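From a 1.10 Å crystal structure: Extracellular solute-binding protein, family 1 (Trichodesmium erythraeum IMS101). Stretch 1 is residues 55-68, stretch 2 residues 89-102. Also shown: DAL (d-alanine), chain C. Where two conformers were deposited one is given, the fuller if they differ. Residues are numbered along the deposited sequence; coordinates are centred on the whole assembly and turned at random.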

ATOM      1  N   PHE A  55     -14.535   5.329  -6.216  1.00 12.09           N
ATOM      2  CA  PHE A  55     -13.147   5.836  -6.310  1.00 12.55           C
ATOM      3  C   PHE A  55     -12.250   4.743  -5.718  1.00 11.88           C
ATOM      4  O   PHE A  55     -12.488   4.284  -4.606  1.00 12.41           O
ATOM      5  CB  PHE A  55     -12.994   7.154  -5.530  1.00 13.93           C
ATOM      6  CG  PHE A  55     -11.565   7.586  -5.366  1.00 14.14           C
ATOM      7  CD1 PHE A  55     -10.802   7.947  -6.470  1.00 15.78           C
ATOM      8  CD2 PHE A  55     -10.941   7.570  -4.114  1.00 15.50           C
ATOM      9  CE1 PHE A  55      -9.485   8.302  -6.339  1.00 17.58           C
ATOM     10  CE2 PHE A  55      -9.623   7.970  -3.990  1.00 16.05           C
ATOM     11  CZ  PHE A  55      -8.900   8.333  -5.100  1.00 16.39           C
ATOM     12  N   MET A  56     -11.212   4.370  -6.470  1.00 11.62           N
ATOM     13  CA  MET A  56     -10.204   3.423  -5.988  1.00 11.99           C
ATOM     14  C   MET A  56      -8.801   3.952  -6.194  1.00 11.80           C
ATOM     15  O   MET A  56      -8.490   4.580  -7.223  1.00 12.98           O
ATOM     16  CB  MET A  56     -10.319   2.065  -6.672  1.00 12.44           C
ATOM     17  CG  MET A  56     -11.596   1.347  -6.343  1.00 13.84           C
ATOM     18  SD  MET A  56     -11.734  -0.328  -6.942  1.00 14.66           S
ATOM     19  CE  MET A  56     -10.736  -1.165  -5.734  1.00 16.90           C
ATOM     20  N   THR A  57      -7.927   3.664  -5.231  1.00 11.30           N
ATOM     21  CA  THR A  57      -6.533   4.092  -5.305  1.00 12.10           C
ATOM     22  C   THR A  57      -5.706   3.226  -4.391  1.00 11.60           C
ATOM     23  O   THR A  57      -6.201   2.260  -3.822  1.00 13.81           O
ATOM     24  CB  THR A  57      -6.403   5.604  -5.022  1.00 13.51           C
ATOM     25  OG1 THR A  57      -5.115   6.080  -5.420  1.00 15.24           O
ATOM     26  CG2 THR A  57      -6.615   5.942  -3.540  1.00 14.36           C
ATOM     27  N   VAL A  58      -4.410   3.541  -4.277  0.50 11.76           N
ATOM     28  CA  VAL A  58      -3.538   2.864  -3.311  0.50 12.00           C
ATOM     29  C   VAL A  58      -3.106   3.808  -2.206  0.50 10.81           C
ATOM     30  O   VAL A  58      -2.937   5.024  -2.422  0.50 12.03           O
ATOM     31  CB  VAL A  58      -2.303   2.134  -3.905  0.50 15.51           C
ATOM     32  CG1 VAL A  58      -2.714   1.320  -5.118  0.50 15.78           C
ATOM     33  CG2 VAL A  58      -1.195   3.091  -4.283  0.50 16.45           C
ATOM     34  N   ASP A  59      -2.944   3.186  -1.041  1.00 10.81           N
ATOM     35  CA  ASP A  59      -2.431   3.756   0.205  1.00 10.63           C
ATOM     36  C   ASP A  59      -3.528   4.397   1.032  1.00 10.14           C
ATOM     37  O   ASP A  59      -4.222   5.294   0.549  1.00 11.36           O
ATOM     38  CB  ASP A  59      -1.193   4.673   0.011  1.00 11.25           C
ATOM     39  CG  ASP A  59      -0.306   4.670   1.221  1.00 11.62           C
ATOM     40  OD1 ASP A  59      -0.751   5.173   2.271  1.00 11.52           O
ATOM     41  OD2 ASP A  59       0.801   4.104   1.126  1.00 13.13           O
ATOM     42  N   ALA A  60      -3.644   3.976   2.285  1.00 10.21           N
ATOM     43  CA  ALA A  60      -4.615   4.594   3.166  1.00 10.75           C
ATOM     44  C   ALA A  60      -4.351   6.103   3.301  1.00 11.10           C
ATOM     45  O   ALA A  60      -5.278   6.848   3.582  1.00 12.14           O
ATOM     46  CB  ALA A  60      -4.577   3.920   4.526  1.00 11.97           C
ATOM     47  N   GLY A  61      -3.105   6.558   3.149  1.00 11.85           N
ATOM     48  CA  GLY A  61      -2.875   8.002   3.169  1.00 13.72           C
ATOM     49  C   GLY A  61      -3.623   8.747   2.076  1.00 13.01           C
ATOM     50  O   GLY A  61      -4.113   9.881   2.311  1.00 14.86           O
ATOM     51  N   ARG A  62      -3.693   8.168   0.871  0.50 12.98           N
ATOM     52  CA  ARG A  62      -4.447   8.800  -0.239  0.50 13.37           C
ATOM     53  C   ARG A  62      -5.951   8.681  -0.006  0.50 12.43           C
ATOM     54  O   ARG A  62      -6.695   9.610  -0.321  0.50 13.84           O
ATOM     55  CB  ARG A  62      -4.124   8.209  -1.625  0.50 14.25           C
ATOM     56  CG  ARG A  62      -2.708   8.379  -2.170  0.50 13.87           C
ATOM     57  CD  ARG A  62      -2.633   8.188  -3.690  0.50 17.51           C
ATOM     58  NE  ARG A  62      -1.288   8.321  -4.275  0.50 19.49           N
ATOM     59  CZ  ARG A  62      -0.435   7.320  -4.486  0.50 19.42           C
ATOM     60  NH1 ARG A  62       0.755   7.556  -5.039  0.50 21.16           N
ATOM     61  NH2 ARG A  62      -0.759   6.078  -4.153  0.50 18.34           N
ATOM     62  N   LEU A  63      -6.419   7.549   0.517  1.00 11.75           N
ATOM     63  CA  LEU A  63      -7.840   7.399   0.820  1.00 11.48           C
ATOM     64  C   LEU A  63      -8.272   8.411   1.882  1.00 11.03           C
ATOM     65  O   LEU A  63      -9.353   8.989   1.788  1.00 12.41           O
ATOM     66  CB  LEU A  63      -8.137   5.957   1.224  1.00 11.63           C
ATOM     67  CG  LEU A  63      -8.024   4.985   0.046  1.00 12.11           C
ATOM     68  CD1 LEU A  63      -7.893   3.549   0.537  1.00 14.14           C
ATOM     69  CD2 LEU A  63      -9.200   5.102  -0.902  1.00 13.39           C
ATOM     70  N   TRP A  64      -7.416   8.641   2.856  1.00 11.71           N
ATOM     71  CA  TRP A  64      -7.665   9.662   3.862  0.70 12.09           C
ATOM     72  C   TRP A  64      -7.796  11.110   3.230  1.00 12.73           C
ATOM     73  O   TRP A  64      -8.677  11.901   3.557  1.00 13.77           O
ATOM     74  CB  TRP A  64      -6.583   9.651   4.936  0.70 12.67           C
ATOM     75  CG  TRP A  64      -6.775  10.687   6.002  0.70 13.25           C
ATOM     76  CD1 TRP A  64      -6.287  11.966   5.990  0.70 14.47           C
ATOM     77  CD2 TRP A  64      -7.473  10.535   7.236  0.70 14.61           C
ATOM     78  NE1 TRP A  64      -6.650  12.609   7.125  0.70 15.49           N
ATOM     79  CE2 TRP A  64      -7.378  11.768   7.917  0.70 15.49           C
ATOM     80  CE3 TRP A  64      -8.161   9.485   7.838  0.70 14.35           C
ATOM     81  CZ2 TRP A  64      -7.957  11.975   9.161  0.70 16.55           C
ATOM     82  CZ3 TRP A  64      -8.710   9.689   9.094  0.70 16.70           C
ATOM     83  CH2 TRP A  64      -8.600  10.918   9.733  0.70 16.55           C
ATOM     84  N   ARG A  65      -6.867  11.355   2.311  1.00 13.58           N
ATOM     85  CA  ARG A  65      -6.960  12.653   1.568  0.70 14.59           C
ATOM     86  C   ARG A  65      -8.283  12.779   0.795  1.00 14.04           C
ATOM     87  O   ARG A  65      -8.901  13.847   0.776  1.00 15.11           O
ATOM     88  CB  ARG A  65      -5.779  12.772   0.612  0.70 16.07           C
ATOM     89  CG  ARG A  65      -4.436  13.029   1.293  0.70 22.71           C
ATOM     90  CD  ARG A  65      -3.222  13.003   0.363  0.70 27.30           C
ATOM     91  NE  ARG A  65      -1.949  13.252   1.068  0.70 32.01           N
ATOM     92  CZ  ARG A  65      -0.733  13.094   0.535  0.70 36.47           C
ATOM     93  NH1 ARG A  65      -0.583  12.654  -0.719  0.70 40.12           N
ATOM     94  NH2 ARG A  65       0.354  13.382   1.257  0.70 38.14           N
ATOM     95  N   ALA A  66      -8.760  11.682   0.216  1.00 13.63           N
ATOM     96  CA  ALA A  66     -10.070  11.683  -0.460  1.00 12.90           C
ATOM     97  C   ALA A  66     -11.180  11.990   0.530  1.00 12.56           C
ATOM     98  O   ALA A  66     -12.079  12.792   0.261  1.00 14.49           O
ATOM     99  CB  ALA A  66     -10.299  10.363  -1.186  1.00 13.55           C
ATOM    100  N   GLN A  67     -11.112  11.337   1.689  1.00 12.70           N
ATOM    101  CA  GLN A  67     -12.110  11.577   2.723  1.00 13.75           C
ATOM    102  C   GLN A  67     -12.129  13.050   3.162  1.00 15.16           C
ATOM    103  O   GLN A  67     -13.193  13.658   3.298  1.00 16.06           O
ATOM    104  CB  GLN A  67     -11.909  10.595   3.881  1.00 14.81           C
ATOM    105  CG  GLN A  67     -11.691  11.169   5.217  1.00 18.64           C
ATOM    106  CD  GLN A  67     -11.428  10.141   6.277  1.00 17.24           C
ATOM    107  OE1 GLN A  67     -11.041   9.015   6.044  1.00 15.45           O
ATOM    108  NE2 GLN A  67     -11.607  10.559   7.483  1.00 23.13           N
ATOM    109  N   GLU A  68     -10.945  13.597   3.369  1.00 15.00           N
ATOM    110  CA  GLU A  68     -10.851  15.020   3.779  1.00 17.03           C
ATOM    111  C   GLU A  68     -11.309  16.019   2.691  1.00 16.39           C
ATOM    112  O   GLU A  68     -11.794  17.110   3.005  1.00 19.07           O
ATOM    113  CB  GLU A  68      -9.443  15.353   4.248  1.00 20.27           C
ATOM    114  CG  GLU A  68      -9.031  14.600   5.510  1.00 24.96           C
ATOM    115  CD  GLU A  68      -9.897  14.867   6.731  1.00 32.47           C
ATOM    116  OE1 GLU A  68      -9.799  15.978   7.286  1.00 45.40           O
ATOM    117  OE2 GLU A  68     -10.650  13.951   7.163  1.00 38.76           O
ATOM    118  N   ARG A  89     -10.083  -0.965   7.136  1.00  8.71           N
ATOM    119  CA  ARG A  89     -11.177  -0.121   6.638  1.00  9.10           C
ATOM    120  C   ARG A  89     -11.309   1.111   7.529  1.00  9.05           C
ATOM    121  O   ARG A  89     -10.948   1.134   8.709  1.00  9.42           O
ATOM    122  CB  ARG A  89     -12.499  -0.907   6.532  1.00  9.05           C
ATOM    123  CG  ARG A  89     -12.836  -1.797   7.716  1.00  8.94           C
ATOM    124  CD  ARG A  89     -14.202  -2.493   7.548  1.00  9.13           C
ATOM    125  NE  ARG A  89     -14.397  -3.619   8.471  1.00  9.04           N
ATOM    126  CZ  ARG A  89     -14.797  -3.509   9.736  1.00  9.30           C
ATOM    127  NH1 ARG A  89     -14.965  -4.632  10.449  1.00  9.34           N
ATOM    128  NH2 ARG A  89     -15.014  -2.325  10.303  1.00  9.82           N
ATOM    129  N   SER A  90     -11.847   2.180   6.928  1.00  9.15           N
ATOM    130  CA  SER A  90     -12.041   3.439   7.643  1.00  9.35           C
ATOM    131  C   SER A  90     -12.937   3.222   8.862  1.00  9.41           C
ATOM    132  O   SER A  90     -14.054   2.708   8.694  1.00  9.80           O
ATOM    133  CB  SER A  90     -12.807   4.384   6.727  1.00  9.79           C
ATOM    134  OG  SER A  90     -13.249   5.552   7.387  1.00 11.44           O
ATOM    135  N   PRO A  91     -12.570   3.742  10.037  1.00  9.50           N
ATOM    136  CA  PRO A  91     -13.495   3.702  11.182  1.00 10.88           C
ATOM    137  C   PRO A  91     -14.831   4.383  10.918  1.00 11.66           C
ATOM    138  O   PRO A  91     -15.831   4.021  11.550  1.00 13.64           O
ATOM    139  CB  PRO A  91     -12.711   4.413  12.292  1.00 12.10           C
ATOM    140  CG  PRO A  91     -11.287   4.101  11.939  1.00 12.13           C
ATOM    141  CD  PRO A  91     -11.237   4.228  10.447  1.00 10.87           C
ATOM    142  N   GLU A  92     -14.848   5.329   9.984  1.00 11.35           N
ATOM    143  CA  GLU A  92     -16.069   6.079   9.626  1.00 12.82           C
ATOM    144  C   GLU A  92     -16.768   5.493   8.405  1.00 11.76           C
ATOM    145  O   GLU A  92     -17.736   6.086   7.898  1.00 13.47           O
ATOM    146  CB  GLU A  92     -15.727   7.550   9.369  1.00 16.83           C
ATOM    147  CG  GLU A  92     -15.196   8.302  10.590  1.00 21.10           C
ATOM    148  CD  GLU A  92     -14.751   9.714  10.251  1.00 27.30           C
ATOM    149  OE1 GLU A  92     -15.622  10.606  10.146  1.00 40.87           O
ATOM    150  OE2 GLU A  92     -13.530   9.940  10.068  1.00 31.83           O
ATOM    151  N   LYS A  93     -16.280   4.368   7.884  1.00 10.92           N
ATOM    152  CA  LYS A  93     -16.947   3.651   6.794  1.00 11.09           C
ATOM    153  C   LYS A  93     -16.918   4.397   5.476  1.00  9.93           C
ATOM    154  O   LYS A  93     -17.739   4.164   4.590  1.00 11.37           O
ATOM    155  CB  LYS A  93     -18.358   3.195   7.156  1.00 12.23           C
ATOM    156  CG  LYS A  93     -18.469   2.491   8.500  1.00 13.58           C
ATOM    157  CD  LYS A  93     -17.709   1.160   8.568  1.00 13.59           C
ATOM    158  CE  LYS A  93     -17.881   0.445   9.915  1.00 14.84           C
ATOM    159  NZ  LYS A  93     -17.219   1.177  11.019  1.00 15.15           N
ATOM    160  N   LEU A  94     -15.916   5.248   5.311  1.00 10.26           N
ATOM    161  CA  LEU A  94     -15.756   6.045   4.098  1.00 10.77           C
ATOM    162  C   LEU A  94     -14.991   5.341   2.981  1.00 10.24           C
ATOM    163  O   LEU A  94     -15.146   5.686   1.809  1.00 10.78           O
ATOM    164  CB  LEU A  94     -15.116   7.389   4.427  1.00 11.64           C
ATOM    165  CG  LEU A  94     -15.999   8.315   5.263  1.00 14.13           C
ATOM    166  CD1 LEU A  94     -15.158   9.428   5.845  1.00 17.30           C
ATOM    167  CD2 LEU A  94     -17.147   8.882   4.426  1.00 16.25           C
ATOM    168  N   TRP A  95     -14.156   4.366   3.345  1.00  9.66           N
ATOM    169  CA  TRP A  95     -13.354   3.641   2.387  1.00  9.60           C
ATOM    170  C   TRP A  95     -12.936   2.330   3.034  1.00  9.08           C
ATOM    171  O   TRP A  95     -13.009   2.159   4.251  1.00  9.48           O
ATOM    172  CB  TRP A  95     -12.136   4.464   1.887  1.00  9.69           C
ATOM    173  CG  TRP A  95     -11.348   5.130   2.960  1.00 10.20           C
ATOM    174  CD1 TRP A  95     -11.452   6.456   3.301  1.00 11.12           C
ATOM    175  CD2 TRP A  95     -10.372   4.559   3.848  1.00  9.74           C
ATOM    176  NE1 TRP A  95     -10.609   6.746   4.351  1.00 11.36           N
ATOM    177  CE2 TRP A  95      -9.958   5.592   4.714  1.00 10.15           C
ATOM    178  CE3 TRP A  95      -9.840   3.257   4.025  1.00  9.91           C
ATOM    179  CZ2 TRP A  95      -9.052   5.373   5.735  1.00 11.33           C
ATOM    180  CZ3 TRP A  95      -8.957   3.050   5.045  1.00 10.79           C
ATOM    181  CH2 TRP A  95      -8.559   4.087   5.884  1.00 11.01           C
ATOM    182  N   PHE A  96     -12.461   1.442   2.175  1.00  8.96           N
ATOM    183  CA  PHE A  96     -12.259   0.029   2.525  1.00  9.14           C
ATOM    184  C   PHE A  96     -11.074  -0.507   1.752  1.00  9.08           C
ATOM    185  O   PHE A  96     -10.932  -0.237   0.564  1.00 10.04           O
ATOM    186  CB  PHE A  96     -13.516  -0.784   2.117  1.00  9.95           C
ATOM    187  CG  PHE A  96     -14.791  -0.288   2.753  1.00  9.86           C
ATOM    188  CD1 PHE A  96     -15.502   0.770   2.166  1.00 10.77           C
ATOM    189  CD2 PHE A  96     -15.245  -0.784   3.969  1.00 10.16           C
ATOM    190  CE1 PHE A  96     -16.632   1.290   2.769  1.00 11.50           C
ATOM    191  CE2 PHE A  96     -16.375  -0.240   4.575  1.00 10.80           C
ATOM    192  CZ  PHE A  96     -17.048   0.785   3.972  1.00 11.59           C
ATOM    193  N   GLY A  97     -10.265  -1.344   2.410  1.00  8.99           N
ATOM    194  CA  GLY A  97      -9.223  -2.070   1.705  1.00  9.51           C
ATOM    195  C   GLY A  97      -9.722  -3.326   1.013  1.00  8.72           C
ATOM    196  O   GLY A  97     -10.502  -4.061   1.579  1.00  9.99           O
ATOM    197  N   PHE A  98      -9.182  -3.549  -0.192  1.00  9.12           N
ATOM    198  CA  PHE A  98      -9.510  -4.729  -0.984  1.00  9.62           C
ATOM    199  C   PHE A  98      -8.314  -5.606  -1.317  1.00  9.68           C
ATOM    200  O   PHE A  98      -8.500  -6.787  -1.597  1.00 10.87           O
ATOM    201  CB  PHE A  98     -10.282  -4.359  -2.243  1.00 10.75           C
ATOM    202  CG  PHE A  98     -11.610  -3.708  -1.920  1.00  9.82           C
ATOM    203  CD1 PHE A  98     -12.691  -4.463  -1.508  1.00  9.95           C
ATOM    204  CD2 PHE A  98     -11.772  -2.341  -1.979  1.00 11.37           C
ATOM    205  CE1 PHE A  98     -13.887  -3.862  -1.159  1.00 10.59           C
ATOM    206  CE2 PHE A  98     -12.960  -1.730  -1.603  1.00 11.96           C
ATOM    207  CZ  PHE A  98     -14.021  -2.492  -1.209  1.00 11.61           C
ATOM    208  N   SER A  99      -7.086  -5.070  -1.258  1.00  9.42           N
ATOM    209  CA  SER A  99      -5.871  -5.901  -1.237  1.00  9.55           C
ATOM    210  C   SER A  99      -4.886  -5.228  -0.290  1.00  9.43           C
ATOM    211  O   SER A  99      -5.044  -4.052   0.043  1.00  9.80           O
ATOM    212  CB  SER A  99      -5.286  -6.200  -2.623  1.00 11.05           C
ATOM    213  OG  SER A  99      -4.777  -5.053  -3.239  1.00 11.83           O
ATOM    214  N   LYS A 100      -3.879  -5.988   0.114  1.00  9.71           N
ATOM    215  CA  LYS A 100      -2.946  -5.589   1.145  1.00 10.42           C
ATOM    216  C   LYS A 100      -1.512  -5.741   0.660  1.00  9.84           C
ATOM    217  O   LYS A 100      -1.155  -6.716   0.000  1.00 10.47           O
ATOM    218  CB  LYS A 100      -3.176  -6.523   2.394  1.00 14.43           C
ATOM    219  CG  LYS A 100      -2.258  -6.458   3.562  1.00 14.84           C
ATOM    220  CD  LYS A 100      -2.823  -7.417   4.599  1.00 14.57           C
ATOM    221  CE  LYS A 100      -2.736  -8.921   4.350  1.00 14.60           C
ATOM    222  NZ  LYS A 100      -3.072  -9.669   5.588  1.00 14.27           N
ATOM    223  N   ARG A 101      -0.684  -4.771   1.051  1.00  9.67           N
ATOM    224  CA  ARG A 101       0.760  -4.778   0.801  1.00  9.46           C
ATOM    225  C   ARG A 101       1.471  -4.606   2.135  1.00  9.51           C
ATOM    226  O   ARG A 101       0.927  -4.094   3.085  1.00 10.72           O
ATOM    227  CB  ARG A 101       1.167  -3.707  -0.218  1.00 10.35           C
ATOM    228  CG  ARG A 101       0.805  -2.254   0.155  1.00 10.34           C
ATOM    229  CD  ARG A 101      -0.546  -1.767  -0.358  1.00 10.26           C
ATOM    230  NE  ARG A 101      -0.709  -1.825  -1.798  1.00 10.33           N
ATOM    231  CZ  ARG A 101      -0.086  -1.025  -2.678  1.00 10.50           C
ATOM    232  NH1 ARG A 101      -0.242  -1.239  -3.965  1.00 11.40           N
ATOM    233  NH2 ARG A 101       0.710  -0.039  -2.280  1.00 11.19           N
ATOM    234  N   ALA A 102       2.728  -5.020   2.191  1.00  9.69           N
ATOM    235  CA  ALA A 102       3.570  -4.827   3.393  1.00  9.96           C
ATOM    236  C   ALA A 102       4.799  -4.029   3.018  1.00  9.64           C
ATOM    237  O   ALA A 102       5.385  -4.245   1.960  1.00 10.47           O
ATOM    238  CB  ALA A 102       3.998  -6.173   3.974  1.00 11.23           C
TER
HETATM  239  N   DAL C 401       2.421   1.883  -7.566  0.80 20.99           N
HETATM  240  CA  DAL C 401       1.335   1.107  -8.252  0.80 22.85           C
HETATM  241  CB  DAL C 401       0.359   2.050  -8.937  0.80 27.91           C
HETATM  242  C   DAL C 401       0.630   0.153  -7.345  0.80 18.87           C
HETATM  243  O   DAL C 401       1.116   0.016  -6.204  0.80 16.87           O
HETATM  244  OXT DAL C 401      -0.390  -0.443  -7.786  0.80 21.78           O
HETATM  245  O   HOH W   1       0.840   1.246   0.333  1.00 12.54           O
HETATM  246  O   HOH W   2     -11.160   7.075   7.976  1.00 14.30           O

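The contact centres on the indole of Trp95, which packs against the helix spanning residues 60-68. Leu63 points toward stretch 2 and sets its CB over one face of the ring, 3.7 Å from the centroid of the five-membered ring and only 10° off its normal, a CH-pi contact. Ala60, one turn earlier, adds an apolar contact at the far end of the indole, its CB 4.2 Å from Trp95 CH2. The backbones stay well apart, with CA separations of 6.9 Å for Leu63 and Trp95 and 6.8 Å for Gln67 and Leu94, so side chains fill the gap. Beyond this centre, Met56 CE reaches Phe98 CD2 at 4.1 Å.

The buried indole N-H is satisfied at the ring edge: Trp95 NE1 donates to Gln67 OE1 (2.9 Å, 151°). The same oxygen accepts from water 2 (2.7 Å), which also hydrogen-bonds Ser90 OG at 2.7 Å, tying the helix to the beta turn of residues 90-93. Gln67 CD also lies 3.8 Å from Leu94 CD1.

At the other end, Val58 CB covers one face of the Arg101 guanidinium. Arg101 NH1 donates to O of d-alanine (2.9 Å), while Arg101 NH2 donates to water 1 (2.9 Å), which in turn donates to Asp59 OD2 (3.0 Å). Asp59 also caps the helix, its OD1 accepting from Gly61 N at 2.9 Å.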